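Side-chain contacts in putative bacterial transcription regulation protein (Staphylococcus aureus, PDB 3LUR), which is of uncharacterised function but probably binds small-molecule effectors as part of transcription regulation: residues 59-64 with 88-93; 108-113 with 134-139. All coordinates share one frame; numbering follows the deposited sequence.

Contact 1 of 2, residues 59-64 with 88-93; sequences LGLCIP and DVITLA
Leu61 meets both Leu92 and Ile90, one with each of its methyl groups. CD1 of Leu61 lies 4.2 Å from CD1 of Leu92, and CD2 of Leu61 lies 4.3 Å from CD1 of Ile90, so the two prongs of the fork divide the partners between them. The contact is wholly apolar, with the spacings of fairly loose van der Waals packing. The two leucines point in opposing senses and overlap flank to flank, methyl beside methyl. In both, the branch swings beside the carbonyl carbon, opposite the backbone N (chi1 -175° in Leu61, 176° in Leu92), which carries the forks off their strands. Ile90 reaches across by another route: CG1 turns off differently at CB (chi1 73°), and the extended chain beyond it then carries CD1 to Leu61.

Side chains have to bridge this gap because the backbones stay well apart; the closest CA atoms, those of Leu61 and Leu92, are 9.7 Å from each other. The six antiparallel strands close into a barrel, and in their order strand 58-64 stands three places from strand 88-103 in either direction, so residues here meet across the interior instead of through a sheet ladder. Long branched aliphatic residues suit that place, since they fill the interior without bringing in polar groups that would need partners.

The second shell is also largely apolar. Leu14, Pro133 and Phe135 pack on Leu61, Pro133 and Phe135 also touch Leu92, and Met73 supports Ile90. Backbone hydrogen bonds set the position of strand 58-64: Leu61 pairs with Met73 on one neighbouring strand, while Gly60 and Cys62 pair with Glu136 and Phe134 on the other.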
loop_
_atom_site.group_PDB
_atom_site.type_symbol
_atom_site.label_atom_id
_atom_site.label_comp_id
_atom_site.label_asym_id
_atom_site.label_seq_id
_atom_site.Cartn_x
_atom_site.Cartn_y
_atom_site.Cartn_z
ATOM N N LEU A 59 -1.193 3.833 4.337
ATOM C CA LEU A 59 -1.001 2.807 3.328
ATOM C C LEU A 59 -1.971 2.849 2.180
ATOM O O LEU A 59 -3.182 3.136 2.348
ATOM C CB LEU A 59 -1.117 1.409 3.954
ATOM C CG LEU A 59 -0.084 0.834 4.940
ATOM C CD1 LEU A 59 -0.155 1.401 6.342
ATOM C CD2 LEU A 59 -0.277 -0.707 5.042
ATOM N N GLY A 60 -1.415 2.513 1.011
ATOM C CA GLY A 60 -2.147 2.182 -0.162
ATOM C C GLY A 60 -1.874 0.699 -0.345
ATOM O O GLY A 60 -0.826 0.306 -0.874
ATOM N N LEU A 61 -2.787 -0.121 0.144
ATOM C CA LEU A 61 -2.607 -1.577 0.121
ATOM C C LEU A 61 -3.219 -2.181 -1.127
ATOM O O LEU A 61 -4.438 -2.085 -1.359
ATOM C CB LEU A 61 -3.234 -2.223 1.373
ATOM C CG LEU A 61 -3.047 -3.735 1.584
ATOM C CD1 LEU A 61 -1.646 -4.087 2.094
ATOM C CD2 LEU A 61 -4.093 -4.265 2.543
ATOM N N CYS A 62 -2.376 -2.863 -1.905
ATOM C CA CYS A 62 -2.788 -3.531 -3.100
ATOM C C CYS A 62 -3.102 -4.969 -2.775
ATOM O O CYS A 62 -2.256 -5.683 -2.236
ATOM C CB CYS A 62 -1.674 -3.430 -4.133
ATOM S SG CYS A 62 -1.332 -1.683 -4.569
ATOM N N ILE A 63 -4.342 -5.368 -3.071
ATOM C CA ILE A 63 -4.863 -6.664 -2.707
ATOM C C ILE A 63 -5.229 -7.412 -3.989
ATOM O O ILE A 63 -6.315 -7.230 -4.539
ATOM C CB ILE A 63 -6.094 -6.544 -1.747
ATOM C CG1 ILE A 63 -5.727 -5.740 -0.500
ATOM C CG2 ILE A 63 -6.633 -7.961 -1.317
ATOM C CD1 ILE A 63 -6.896 -5.366 0.404
ATOM N N PRO A 64 -4.295 -8.219 -4.498
ATOM C CA PRO A 64 -4.697 -9.039 -5.664
ATOM C C PRO A 64 -5.858 -9.916 -5.262
ATOM O O PRO A 64 -5.823 -10.534 -4.181
ATOM C CB PRO A 64 -3.462 -9.883 -5.961
ATOM C CG PRO A 64 -2.308 -9.162 -5.301
ATOM C CD PRO A 64 -2.903 -8.459 -4.095
ATOM N N ASP A 88 -13.351 -1.149 7.009
ATOM C CA ASP A 88 -12.869 -2.519 6.871
ATOM C C ASP A 88 -11.766 -2.624 7.890
ATOM O O ASP A 88 -11.009 -1.669 8.068
ATOM C CB ASP A 88 -12.325 -2.804 5.482
ATOM C CG ASP A 88 -13.367 -3.359 4.543
ATOM O OD1 ASP A 88 -14.577 -3.267 4.848
ATOM O OD2 ASP A 88 -12.966 -3.923 3.484
ATOM N N VAL A 89 -11.721 -3.741 8.618
ATOM C CA VAL A 89 -10.704 -3.947 9.661
ATOM C C VAL A 89 -10.145 -5.318 9.444
ATOM O O VAL A 89 -10.792 -6.296 9.801
ATOM C CB VAL A 89 -11.291 -3.848 11.067
ATOM C CG1 VAL A 89 -10.212 -4.141 12.125
ATOM C CG2 VAL A 89 -11.878 -2.485 11.290
ATOM N N ILE A 90 -8.974 -5.406 8.803
ATOM C CA ILE A 90 -8.396 -6.715 8.454
ATOM C C ILE A 90 -7.003 -6.965 9.007
ATOM O O ILE A 90 -6.359 -6.059 9.515
ATOM C CB ILE A 90 -8.363 -6.908 6.926
ATOM C CG1 ILE A 90 -7.284 -6.039 6.296
ATOM C CG2 ILE A 90 -9.801 -6.628 6.357
ATOM C CD1 ILE A 90 -6.969 -6.371 4.893
ATOM N N THR A 91 -6.568 -8.221 8.925
ATOM C CA THR A 91 -5.239 -8.597 9.356
ATOM C C THR A 91 -4.345 -8.800 8.171
ATOM O O THR A 91 -4.622 -9.633 7.300
ATOM C CB THR A 91 -5.230 -9.911 10.159
ATOM O OG1 THR A 91 -6.037 -9.757 11.312
ATOM C CG2 THR A 91 -3.819 -10.245 10.593
ATOM N N LEU A 92 -3.258 -8.049 8.142
ATOM C CA LEU A 92 -2.220 -8.243 7.167
ATOM C C LEU A 92 -1.247 -9.197 7.857
ATOM O O LEU A 92 -0.591 -8.822 8.829
ATOM C CB LEU A 92 -1.550 -6.931 6.816
ATOM C CG LEU A 92 -0.369 -7.014 5.850
ATOM C CD1 LEU A 92 -0.881 -7.407 4.468
ATOM C CD2 LEU A 92 0.387 -5.716 5.804
ATOM N N ALA A 93 -1.180 -10.429 7.364
ATOM C CA ALA A 93 -0.379 -11.474 7.984
ATOM C C ALA A 93 1.093 -11.154 7.941
ATOM O O ALA A 93 1.575 -10.633 6.958
ATOM C CB ALA A 93 -0.639 -12.827 7.296
#

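Contact 2 of 2, residues 108-113 with 134-139; sequences KAVQQK and FFELYQ. With EDO (1,2-ethanediol), chain H.
Val110, in the first turn of helix 108-124, presses against Glu136 and Tyr138 of strand 134-138. This is a helix packed on an antiparallel sheet, here the curved sheet of an effector-binding domain of the SHS2 clan. Starting at the root of the valine, CB stands 4.1 Å from Tyr138 OH. Beyond it the two methyls part. CG1, which lies opposite the backbone N (chi1 -177°), does most of the touching: it is 3.6 Å from Tyr138 OH and 3.7 Å from Glu136 CD, a methyl laid against the phenol oxygen and the carboxylate carbon at once. CG2 also lies near the hydroxyl and sits at the edge of the tyrosine ring, near its plane, 4.1 Å from CE1.

A short beta-branched residue suits this point, because CG1 wedges between carboxylate and phenol while CG2 adds a contact at the ring edge, and the helix stays close to the strand; the CA atoms of Val110 and Glu136 are 8.0 Å apart. Tyr138 approaches Val110 from the opposite direction, its ring meeting Trp35 of helix 24-41. A 1,2-ethanediol, probably from the crystallisation liquor, makes a weak hydrogen bond from O1 to Tyr138 O. A tetraethylene glycol of similar origin lies about 4 Å from the Tyr138 side chain, consistent with a pocket nearby.

A water links Gln111 NE2 to OE2 of the buried Glu136 carboxylate, its second bond weak. Two hydroxyls meet OE1: Tyr72 OH is hydrogen-bonded to it, and Tyr138 OH donates to the same OE1 over 2.6 Å, arriving 49° out of the carboxylate plane.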
loop_
_atom_site.group_PDB
_atom_site.type_symbol
_atom_site.label_atom_id
_atom_site.label_comp_id
_atom_site.label_asym_id
_atom_site.label_seq_id
_atom_site.Cartn_x
_atom_site.Cartn_y
_atom_site.Cartn_z
ATOM N N LYS A 108 2.201 9.671 -10.068
ATOM C CA LYS A 108 2.968 9.206 -11.229
ATOM C C LYS A 108 4.249 8.460 -10.873
ATOM O O LYS A 108 4.503 7.372 -11.428
ATOM C CB LYS A 108 3.290 10.328 -12.203
ATOM C CG LYS A 108 4.083 9.847 -13.440
ATOM C CD LYS A 108 3.950 10.814 -14.596
ATOM N N ALA A 109 5.045 9.036 -9.979
ATOM C CA ALA A 109 6.328 8.431 -9.628
ATOM C C ALA A 109 6.135 7.068 -8.965
ATOM O O ALA A 109 6.945 6.176 -9.147
ATOM C CB ALA A 109 7.133 9.349 -8.740
ATOM N N VAL A 110 5.085 6.937 -8.165
ATOM C CA VAL A 110 4.766 5.692 -7.479
ATOM C C VAL A 110 4.330 4.609 -8.463
ATOM O O VAL A 110 4.768 3.468 -8.379
ATOM C CB VAL A 110 3.692 5.894 -6.434
ATOM C CG1 VAL A 110 3.432 4.563 -5.685
ATOM C CG2 VAL A 110 4.108 6.988 -5.463
ATOM N N GLN A 111 3.501 4.994 -9.423
ATOM C CA GLN A 111 3.065 4.013 -10.395
ATOM C C GLN A 111 4.216 3.616 -11.325
ATOM O O GLN A 111 4.345 2.418 -11.648
ATOM C CB GLN A 111 1.807 4.480 -11.104
ATOM C CG GLN A 111 0.656 4.622 -10.090
ATOM C CD GLN A 111 -0.686 4.914 -10.724
ATOM O OE1 GLN A 111 -0.783 5.139 -11.932
ATOM N NE2 GLN A 111 -1.738 4.890 -9.908
ATOM N N GLN A 112 5.095 4.556 -11.680
ATOM C CA GLN A 112 6.286 4.222 -12.477
ATOM C C GLN A 112 7.151 3.242 -11.725
ATOM O O GLN A 112 7.593 2.224 -12.275
ATOM C CB GLN A 112 7.119 5.453 -12.792
ATOM C CG GLN A 112 8.272 5.217 -13.834
ATOM C CD GLN A 112 9.608 4.653 -13.269
ATOM O OE1 GLN A 112 9.864 4.614 -12.028
ATOM N NE2 GLN A 112 10.491 4.264 -14.191
ATOM N N LYS A 113 7.398 3.537 -10.454
ATOM C CA LYS A 113 8.246 2.664 -9.662
ATOM C C LYS A 113 7.607 1.311 -9.440
ATOM O O LYS A 113 8.294 0.295 -9.435
ATOM C CB LYS A 113 8.575 3.292 -8.312
ATOM C CG LYS A 113 9.623 2.500 -7.501
ATOM C CD LYS A 113 11.001 2.525 -8.152
ATOM C CE LYS A 113 12.005 1.775 -7.304
ATOM N NZ LYS A 113 13.384 2.118 -7.615
ATOM N N PHE A 134 0.529 -6.237 -1.075
ATOM C CA PHE A 134 1.717 -5.416 -1.078
ATOM C C PHE A 134 1.257 -3.965 -0.946
ATOM O O PHE A 134 0.113 -3.664 -1.233
ATOM C CB PHE A 134 2.564 -5.649 -2.341
ATOM C CG PHE A 134 1.825 -5.456 -3.638
ATOM C CD1 PHE A 134 1.053 -6.492 -4.188
ATOM C CD2 PHE A 134 1.944 -4.252 -4.345
ATOM C CE1 PHE A 134 0.389 -6.326 -5.417
ATOM C CE2 PHE A 134 1.269 -4.077 -5.575
ATOM C CZ PHE A 134 0.488 -5.112 -6.098
ATOM N N PHE A 135 2.121 -3.083 -0.486
ATOM C CA PHE A 135 1.650 -1.725 -0.230
ATOM C C PHE A 135 2.618 -0.605 -0.495
ATOM O O PHE A 135 3.834 -0.780 -0.478
ATOM C CB PHE A 135 1.073 -1.622 1.207
ATOM C CG PHE A 135 2.047 -1.951 2.321
ATOM C CD1 PHE A 135 2.174 -3.247 2.790
ATOM C CD2 PHE A 135 2.788 -0.938 2.941
ATOM C CE1 PHE A 135 3.033 -3.545 3.828
ATOM C CE2 PHE A 135 3.638 -1.223 3.996
ATOM C CZ PHE A 135 3.780 -2.532 4.431
ATOM N N GLU A 136 2.024 0.564 -0.724
ATOM C CA GLU A 136 2.715 1.826 -0.793
ATOM C C GLU A 136 2.551 2.420 0.597
ATOM O O GLU A 136 1.465 2.360 1.167
ATOM C CB GLU A 136 2.013 2.729 -1.818
ATOM C CG GLU A 136 1.926 2.125 -3.191
ATOM C CD GLU A 136 0.730 2.591 -4.000
ATOM O OE1 GLU A 136 0.010 3.537 -3.613
ATOM O OE2 GLU A 136 0.510 1.991 -5.046
ATOM N N LEU A 137 3.595 3.009 1.134
ATOM C CA LEU A 137 3.504 3.628 2.440
ATOM C C LEU A 137 3.896 5.089 2.289
ATOM O O LEU A 137 5.028 5.422 1.835
ATOM C CB LEU A 137 4.383 2.901 3.453
ATOM C CG LEU A 137 4.380 3.431 4.897
ATOM C CD1 LEU A 137 2.971 3.249 5.540
ATOM C CD2 LEU A 137 5.474 2.796 5.755
ATOM N N TYR A 138 2.969 5.959 2.693
ATOM C CA TYR A 138 3.107 7.429 2.542
ATOM C C TYR A 138 3.305 8.181 3.858
ATOM O O TYR A 138 2.404 8.271 4.675
ATOM C CB TYR A 138 1.865 7.987 1.850
ATOM C CG TYR A 138 1.628 7.438 0.464
ATOM C CD1 TYR A 138 2.278 7.973 -0.630
ATOM C CD2 TYR A 138 0.752 6.387 0.245
ATOM C CE1 TYR A 138 2.064 7.474 -1.892
ATOM C CE2 TYR A 138 0.538 5.881 -0.990
ATOM C CZ TYR A 138 1.211 6.417 -2.068
ATOM O OH TYR A 138 1.000 5.892 -3.322
ATOM N N GLN A 139 4.512 8.690 4.050
ATOM C CA GLN A 139 4.847 9.554 5.154
ATOM C C GLN A 139 4.259 10.918 4.867
ATOM O O GLN A 139 3.861 11.207 3.709
ATOM C CB GLN A 139 6.368 9.688 5.267
ATOM C CG GLN A 139 7.027 10.314 4.027
ATOM C CD GLN A 139 8.528 10.396 4.142
ATOM O OE1 GLN A 139 9.047 10.892 5.122
ATOM N NE2 GLN A 139 9.232 9.894 3.130
HETATM C C1 EDO H . 0.903 11.337 7.416
HETATM O O1 EDO H . 0.815 10.396 6.329
HETATM C C2 EDO H . 1.925 10.842 8.449
HETATM O O2 EDO H . 1.422 9.711 9.170
HETATM O O HOH W 1 -0.774 4.516 -6.987
#

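Read from the N terminus, the two contacts come in series, neither nested nor crossed. Contact 1 closes a loop of 23 residues that includes strand 70-77, tying strand 58-64 to the start of strand 88-103 through the barrel interior. That strand then leads on to helix 108-124, where contact 2 opens; its 20 intervening residues hold the rest of the helix, and its close brings the helix against strand 134-138. The strands 58-64 and 134-138 are sheet neighbours, so the contacts join directly: Leu59 CD1 packs 3.7 Å from Leu137 CD1. Contact 1 thus works inside the barrel, contact 2 on the sheet's helix-bearing face.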